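Local structure of putative methyl-accepting chemotaxis signal transduction protein (Campylobacter jejuni subsp. jejuni serotype O:2, 4XMR) at residues I76-G84 / Y131-T142. The protein probably senses amino acids such as isoleucine, which it binds in its tandem PAS sensory domain, and passes the signal across the membrane to steer chemotaxis. Numbering follows the deposited sequence.
With ILE (isoleucine), chain E.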
loop_
_atom_site.group_PDB
_atom_site.type_symbol
_atom_site.label_atom_id
_atom_site.label_comp_id
_atom_site.label_asym_id
_atom_site.label_seq_id
_atom_site.Cartn_x
_atom_site.Cartn_y
_atom_site.Cartn_z
ATOM N N ILE B 76 -2.576 8.000 -8.930
ATOM C CA ILE B 76 -2.013 6.717 -8.524
ATOM C C ILE B 76 -0.815 6.300 -9.391
ATOM O O ILE B 76 -0.230 5.238 -9.180
ATOM C CB ILE B 76 -3.109 5.609 -8.523
ATOM C CG1 ILE B 76 -2.755 4.455 -7.559
ATOM C CG2 ILE B 76 -3.390 5.119 -9.942
ATOM C CD1 ILE B 76 -3.903 3.483 -7.293
ATOM N N ASN B 77 -0.447 7.143 -10.356
ATOM C CA ASN B 77 0.605 6.820 -11.323
ATOM C C ASN B 77 0.314 5.516 -12.082
ATOM O O ASN B 77 1.191 4.678 -12.265
ATOM C CB ASN B 77 1.995 6.781 -10.664
ATOM C CG ASN B 77 3.116 6.766 -11.677
ATOM O OD1 ASN B 77 2.996 7.348 -12.754
ATOM N ND2 ASN B 77 4.204 6.077 -11.353
ATOM N N ALA B 78 -0.930 5.346 -12.523
ATOM C CA ALA B 78 -1.277 4.190 -13.351
ATOM C C ALA B 78 -0.606 4.299 -14.725
ATOM O O ALA B 78 -0.257 5.394 -15.168
ATOM C CB ALA B 78 -2.796 4.083 -13.514
ATOM N N LEU B 79 -0.454 3.176 -15.426
ATOM C CA LEU B 79 0.179 3.215 -16.739
ATOM C C LEU B 79 -0.792 3.728 -17.807
ATOM O O LEU B 79 -0.451 4.606 -18.591
ATOM C CB LEU B 79 0.712 1.836 -17.119
ATOM C CG LEU B 79 1.599 1.854 -18.359
ATOM C CD1 LEU B 79 2.916 2.558 -18.022
ATOM C CD2 LEU B 79 1.828 0.435 -18.865
ATOM N N ASN B 80 -1.992 3.156 -17.843
ATOM C CA ASN B 80 -3.037 3.547 -18.776
ATOM C C ASN B 80 -4.344 3.583 -18.002
ATOM O O ASN B 80 -4.597 2.714 -17.156
ATOM C CB ASN B 80 -3.228 2.495 -19.880
ATOM C CG ASN B 80 -2.024 2.330 -20.782
ATOM O OD1 ASN B 80 -1.500 3.291 -21.348
ATOM N ND2 ASN B 80 -1.623 1.088 -20.974
ATOM N N VAL B 81 -5.179 4.571 -18.291
ATOM C CA VAL B 81 -6.538 4.627 -17.766
ATOM C C VAL B 81 -7.424 4.975 -18.950
ATOM O O VAL B 81 -7.120 5.923 -19.672
ATOM C CB VAL B 81 -6.675 5.665 -16.635
ATOM C CG1 VAL B 81 -8.112 5.758 -16.164
ATOM C CG2 VAL B 81 -5.761 5.319 -15.474
ATOM N N TYR B 82 -8.501 4.222 -19.175
ATOM C CA TYR B 82 -9.221 4.341 -20.431
ATOM C C TYR B 82 -10.678 3.946 -20.340
ATOM O O TYR B 82 -11.087 3.203 -19.438
ATOM C CB TYR B 82 -8.530 3.523 -21.532
ATOM C CG TYR B 82 -8.135 2.126 -21.131
ATOM C CD1 TYR B 82 -6.907 1.892 -20.524
ATOM C CD2 TYR B 82 -8.971 1.036 -21.373
ATOM C CE1 TYR B 82 -6.520 0.613 -20.157
ATOM C CE2 TYR B 82 -8.593 -0.249 -21.015
ATOM C CZ TYR B 82 -7.367 -0.452 -20.409
ATOM O OH TYR B 82 -7.004 -1.737 -20.070
ATOM N N LEU B 83 -11.455 4.440 -21.299
ATOM C CA LEU B 83 -12.844 4.038 -21.469
ATOM C C LEU B 83 -13.026 3.458 -22.863
ATOM O O LEU B 83 -12.873 4.166 -23.861
ATOM C CB LEU B 83 -13.785 5.227 -21.250
ATOM C CG LEU B 83 -15.288 4.928 -21.339
ATOM C CD1 LEU B 83 -15.732 3.946 -20.256
ATOM C CD2 LEU B 83 -16.108 6.223 -21.294
ATOM N N GLY B 84 -13.313 2.159 -22.926
ATOM C CA GLY B 84 -13.601 1.503 -24.193
ATOM C C GLY B 84 -15.070 1.598 -24.556
ATOM O O GLY B 84 -15.923 1.289 -23.747
ATOM N N TYR B 131 -0.501 -9.452 -18.611
ATOM C CA TYR B 131 -0.270 -9.611 -20.039
ATOM C C TYR B 131 0.486 -8.401 -20.576
ATOM O O TYR B 131 0.558 -7.355 -19.930
ATOM C CB TYR B 131 -1.599 -9.772 -20.786
ATOM C CG TYR B 131 -2.442 -8.517 -20.752
ATOM C CD1 TYR B 131 -3.239 -8.229 -19.651
ATOM C CD2 TYR B 131 -2.424 -7.612 -21.813
ATOM C CE1 TYR B 131 -4.003 -7.076 -19.606
ATOM C CE2 TYR B 131 -3.184 -6.460 -21.782
ATOM C CZ TYR B 131 -3.971 -6.196 -20.673
ATOM O OH TYR B 131 -4.725 -5.041 -20.638
ATOM N N LEU B 132 1.039 -8.545 -21.770
ATOM C CA LEU B 132 1.793 -7.470 -22.391
ATOM C C LEU B 132 0.865 -6.401 -22.948
ATOM O O LEU B 132 0.123 -6.654 -23.903
ATOM C CB LEU B 132 2.659 -8.033 -23.519
ATOM C CG LEU B 132 3.667 -7.058 -24.118
ATOM C CD1 LEU B 132 4.669 -6.615 -23.063
ATOM C CD2 LEU B 132 4.379 -7.694 -25.301
ATOM N N ASP B 133 0.900 -5.212 -22.346
ATOM C CA ASP B 133 0.108 -4.080 -22.835
ATOM C C ASP B 133 0.271 -3.863 -24.338
ATOM O O ASP B 133 1.388 -3.811 -24.839
ATOM C CB ASP B 133 0.494 -2.790 -22.102
ATOM C CG ASP B 133 -0.285 -1.589 -22.602
ATOM O OD1 ASP B 133 -1.476 -1.758 -22.906
ATOM O OD2 ASP B 133 0.288 -0.486 -22.693
ATOM N N THR B 134 -0.849 -3.735 -25.044
ATOM C CA THR B 134 -0.841 -3.532 -26.488
ATOM C C THR B 134 -0.040 -2.304 -26.907
ATOM O O THR B 134 0.688 -2.334 -27.901
ATOM C CB THR B 134 -2.282 -3.387 -27.037
ATOM O OG1 THR B 134 -3.031 -4.565 -26.718
ATOM C CG2 THR B 134 -2.276 -3.181 -28.547
ATOM N N VAL B 135 -0.165 -1.222 -26.148
ATOM C CA VAL B 135 0.456 0.033 -26.564
ATOM C C VAL B 135 1.887 0.192 -26.048
ATOM O O VAL B 135 2.826 0.313 -26.835
ATOM C CB VAL B 135 -0.383 1.254 -26.146
ATOM C CG1 VAL B 135 0.223 2.526 -26.725
ATOM C CG2 VAL B 135 -1.820 1.094 -26.617
ATOM N N LEU B 136 2.056 0.188 -24.728
ATOM C CA LEU B 136 3.346 0.540 -24.142
ATOM C C LEU B 136 4.272 -0.653 -23.933
ATOM O O LEU B 136 5.420 -0.488 -23.516
ATOM C CB LEU B 136 3.150 1.307 -22.835
ATOM C CG LEU B 136 2.434 2.649 -23.023
ATOM C CD1 LEU B 136 2.184 3.321 -21.675
ATOM C CD2 LEU B 136 3.225 3.570 -23.947
ATOM N N LYS B 137 3.768 -1.849 -24.217
ATOM C CA LYS B 137 4.589 -3.061 -24.201
ATOM C C LYS B 137 5.274 -3.290 -22.853
ATOM O O LYS B 137 6.451 -3.654 -22.783
ATOM C CB LYS B 137 5.607 -3.050 -25.347
ATOM C CG LYS B 137 4.965 -2.997 -26.726
ATOM C CD LYS B 137 4.123 -4.238 -26.993
ATOM C CE LYS B 137 3.409 -4.150 -28.336
ATOM N NZ LYS B 137 2.660 -5.400 -28.639
ATOM N N GLN B 138 4.523 -3.050 -21.785
ATOM C CA GLN B 138 4.925 -3.465 -20.453
ATOM C C GLN B 138 3.891 -4.453 -19.964
ATOM O O GLN B 138 2.721 -4.375 -20.340
ATOM C CB GLN B 138 4.959 -2.280 -19.498
ATOM C CG GLN B 138 6.008 -1.238 -19.804
ATOM C CD GLN B 138 6.002 -0.144 -18.766
ATOM O OE1 GLN B 138 5.857 -0.417 -17.572
ATOM N NE2 GLN B 138 6.130 1.098 -19.209
ATOM N N TYR B 139 4.315 -5.384 -19.118
ATOM C CA TYR B 139 3.369 -6.311 -18.523
ATOM C C TYR B 139 2.499 -5.574 -17.525
ATOM O O TYR B 139 2.998 -4.838 -16.666
ATOM C CB TYR B 139 4.099 -7.497 -17.892
ATOM C CG TYR B 139 4.867 -8.254 -18.942
ATOM C CD1 TYR B 139 4.243 -9.219 -19.720
ATOM C CD2 TYR B 139 6.203 -7.964 -19.198
ATOM C CE1 TYR B 139 4.936 -9.898 -20.704
ATOM C CE2 TYR B 139 6.901 -8.635 -20.180
ATOM C CZ TYR B 139 6.262 -9.602 -20.928
ATOM O OH TYR B 139 6.953 -10.271 -21.906
ATOM N N VAL B 140 1.189 -5.743 -17.670
ATOM C CA VAL B 140 0.236 -5.050 -16.819
ATOM C C VAL B 140 -0.820 -6.000 -16.280
ATOM O O VAL B 140 -1.104 -7.057 -16.862
ATOM C CB VAL B 140 -0.491 -3.895 -17.562
ATOM C CG1 VAL B 140 0.492 -2.817 -17.992
ATOM C CG2 VAL B 140 -1.260 -4.440 -18.761
ATOM N N ILE B 141 -1.383 -5.608 -15.147
ATOM C CA ILE B 141 -2.617 -6.188 -14.662
ATOM C C ILE B 141 -3.686 -5.136 -14.891
ATOM O O ILE B 141 -3.497 -3.952 -14.549
ATOM C CB ILE B 141 -2.528 -6.492 -13.165
ATOM C CG1 ILE B 141 -1.494 -7.600 -12.921
ATOM C CG2 ILE B 141 -3.903 -6.875 -12.608
ATOM C CD1 ILE B 141 -0.989 -7.656 -11.487
ATOM N N THR B 142 -4.793 -5.554 -15.499
ATOM C CA THR B 142 -5.889 -4.647 -15.818
ATOM C C THR B 142 -7.081 -4.877 -14.900
ATOM O O THR B 142 -7.490 -6.026 -14.666
ATOM C CB THR B 142 -6.330 -4.810 -17.286
ATOM O OG1 THR B 142 -5.248 -4.441 -18.142
ATOM C CG2 THR B 142 -7.533 -3.928 -17.604
HETATM N N ILE E . -3.829 -2.660 -21.910
HETATM C CA ILE E . -4.993 -2.607 -22.780
HETATM C C ILE E . -4.810 -3.644 -23.879
HETATM O O ILE E . -5.773 -4.116 -24.472
HETATM C CB ILE E . -5.209 -1.184 -23.360
HETATM C CG1 ILE E . -6.606 -1.075 -23.978
HETATM C CG2 ILE E . -4.123 -0.819 -24.362
HETATM C CD1 ILE E . -7.018 0.345 -24.329
HETATM O OXT ILE E . -3.680 -4.052 -24.162
#
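Asn80 and Asp133 meet beside the isoleucine pocket of the membrane-distal PAS (Cache-type) module, where Leu79 and Asn80, at the start of strand 80-84, face the 133-138 loop that joins strands 126-132 and 139-149. Strand 152-162 lies between 80-84 and 139-149, and Asp160 on it lies opposite a classic beta bulge at Leu79 and Asn80. Asn80 ND2 donates to Asp133 OD2 at 3.0 Å, nearly in its own amide plane but from above the carboxylate. Leu136 N, closing an Asx motif, reaches Asp133 OD2 from the opposite face at 2.8 Å. Gripped on both faces, the carboxylate is steadied while its other oxygen, Asp133 OD1, accepts from the isoleucine N at 2.7 Å. An acidic side chain suits this place, because one oxygen can order the loop and the other receive the ammonium group. Asn80, an amide, can donate to Asp133 and Asp160 through ND2 while its OD1 accepts from Gln94. The ligand carboxylate is held by Thr134, whose backbone N and OG1 both donate to OXT; Lys113, Trp115 and Asp160 add further hydrogen bonds to the ligand. Beside the polar pair Leu79 packs on Leu136 and Val140: with chi1 at -170° its CG lies anti to the backbone N, which sets CG against Leu136 CD1 at 3.7 Å. Leu79 CD2 meets Val140 CG1 at 3.6 Å, while CD1 touches Gln138 NE2. Farther along the strand Tyr82 lays one ring face over the ligand side chain, with CD1 of the isoleucine 3.6 Å above the ring centre. Its hydroxyl bonds to Asp160 and touches Thr142 CG2. Tyr131 brings its ring edge to the ligand OXT, and its OH accepts from the ligand N while donating to Thr142 OG1 at 2.6 Å.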